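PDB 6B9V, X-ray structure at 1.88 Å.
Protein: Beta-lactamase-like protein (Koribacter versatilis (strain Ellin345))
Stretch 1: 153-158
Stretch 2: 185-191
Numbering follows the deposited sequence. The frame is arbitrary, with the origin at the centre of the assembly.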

# COMPACT_ATOMS: atom_id res chain seq x y z
N PHE A 153 12.84 6.01 24.00
CA PHE A 153 11.45 5.92 23.59
C PHE A 153 10.68 5.11 24.63
O PHE A 153 10.88 3.91 24.76
CB PHE A 153 11.32 5.28 22.21
CG PHE A 153 11.62 6.22 21.08
CD1 PHE A 153 12.91 6.68 20.86
CD2 PHE A 153 10.62 6.62 20.20
CE1 PHE A 153 13.18 7.54 19.80
CE2 PHE A 153 10.89 7.48 19.15
CZ PHE A 153 12.17 7.94 18.95
N ILE A 154 9.82 5.77 25.38
CA ILE A 154 9.12 5.14 26.50
C ILE A 154 7.77 4.62 26.02
O ILE A 154 6.96 5.39 25.53
CB ILE A 154 8.91 6.15 27.65
CG1 ILE A 154 10.23 6.85 27.98
CG2 ILE A 154 8.33 5.45 28.88
CD1 ILE A 154 10.06 8.14 28.75
N PRO A 155 7.54 3.31 26.15
CA PRO A 155 6.22 2.77 25.80
C PRO A 155 5.16 3.25 26.80
O PRO A 155 5.39 3.23 28.01
CB PRO A 155 6.41 1.24 25.89
CG PRO A 155 7.91 1.03 25.92
CD PRO A 155 8.46 2.25 26.60
N VAL A 156 4.03 3.69 26.27
CA VAL A 156 2.93 4.19 27.06
C VAL A 156 1.71 3.33 26.79
O VAL A 156 1.14 3.39 25.70
CB VAL A 156 2.60 5.66 26.72
CG1 VAL A 156 1.41 6.16 27.57
CG2 VAL A 156 3.83 6.53 26.94
N PRO A 157 1.33 2.49 27.75
CA PRO A 157 0.18 1.61 27.50
C PRO A 157 -1.10 2.40 27.26
O PRO A 157 -1.40 3.31 28.04
CB PRO A 157 0.07 0.78 28.77
CG PRO A 157 1.48 0.84 29.40
CD PRO A 157 1.98 2.21 29.05
N VAL A 158 -1.82 2.09 26.18
CA VAL A 158 -3.16 2.61 25.99
C VAL A 158 -4.10 1.44 25.65
O VAL A 158 -3.65 0.36 25.28
CB VAL A 158 -3.22 3.71 24.90
CG1 VAL A 158 -2.34 4.91 25.30
CG2 VAL A 158 -2.80 3.19 23.52
N ALA A 185 -2.31 5.54 35.11
CA ALA A 185 -0.87 5.47 35.21
C ALA A 185 -0.23 6.00 33.94
O ALA A 185 0.84 6.61 33.99
CB ALA A 185 -0.41 4.03 35.51
N SER A 186 -0.88 5.80 32.79
CA SER A 186 -0.35 6.35 31.54
C SER A 186 -0.59 7.85 31.42
O SER A 186 0.23 8.57 30.84
CB SER A 186 -0.96 5.63 30.32
OG SER A 186 -0.55 4.28 30.25
N MET A 187 -1.71 8.34 31.95
CA MET A 187 -1.98 9.77 31.92
C MET A 187 -0.86 10.48 32.66
O MET A 187 -0.43 11.58 32.27
CB MET A 187 -3.33 10.10 32.54
CG MET A 187 -4.51 9.63 31.71
SD MET A 187 -4.79 10.66 30.27
CE MET A 187 -5.51 12.12 31.04
N GLU A 188 -0.38 9.84 33.73
CA GLU A 188 0.66 10.46 34.55
C GLU A 188 2.01 10.54 33.84
O GLU A 188 2.87 11.31 34.26
CB GLU A 188 0.81 9.70 35.86
CG GLU A 188 -0.32 9.99 36.84
CD GLU A 188 -0.60 11.49 36.97
OE1 GLU A 188 0.35 12.25 37.22
OE2 GLU A 188 -1.78 11.90 36.81
N MET A 189 2.18 9.76 32.78
CA MET A 189 3.42 9.73 32.00
C MET A 189 3.45 10.80 30.92
O MET A 189 4.46 10.99 30.24
CB MET A 189 3.61 8.35 31.33
CG MET A 189 3.66 7.16 32.29
SD MET A 189 3.68 5.60 31.37
CE MET A 189 5.33 5.64 30.69
N LEU A 190 2.32 11.47 30.72
CA LEU A 190 2.13 12.30 29.53
C LEU A 190 2.03 13.79 29.84
O LEU A 190 1.54 14.56 29.02
CB LEU A 190 0.87 11.85 28.79
CG LEU A 190 0.97 10.47 28.14
CD1 LEU A 190 -0.40 10.08 27.57
CD2 LEU A 190 2.02 10.46 27.04
N ARG A 191 2.51 14.21 31.01
CA ARG A 191 2.41 15.61 31.39
C ARG A 191 3.65 16.40 30.98
O ARG A 191 4.74 15.85 30.85
CB ARG A 191 2.18 15.75 32.89
CG ARG A 191 0.90 15.09 33.36
CD ARG A 191 0.51 15.55 34.75
NE ARG A 191 -0.65 14.81 35.26
CZ ARG A 191 -1.91 15.08 34.93
NH1 ARG A 191 -2.19 16.08 34.10
NH2 ARG A 191 -2.90 14.36 35.44

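Residues 153-158 lie within a longer β-strand. Stretch 2 enters as helix at Ala185 and leaves as loop, with a type I turn from Met187 to Leu190. In that turn Leu190 N donates to Met187 O at 3.2 Å. The nearest CA atoms across the stretches are those of Val156 and Ser186, 6.0 Å apart. Together the stretches bury 260 Å².

One hydrogen bond joins them. Ser186 OG donates to Pro157 O at 2.6 Å. The serine is in the m rotamer, and its short side chain lets the hydroxyl reach the strand backbone in a buried setting. Proline has no amide hydrogen to offer, but its carbonyl can accept.

The remaining contacts are mainly apolar. Val156 points toward stretch 2, and its CG1 lies 3.7 Å from Ser186 CB and 4.3 Å from Leu190 CD1. Leu190 leaves its backbone sideways, but the end of its side chain comes nearer the strand. Met189 is long and flexible enough to lie along several strand residues. Its CE sits 3.5 Å from Ile154 CG2 and 4.1 Å from Val156 CG2, while its SD is 4.4 Å from Pro157 CD.

Glu188 and Arg191 are exposed and take no part. They pair with each other through a salt bridge, Arg191 NH2 to Glu188 OE2, at 3.0 Å.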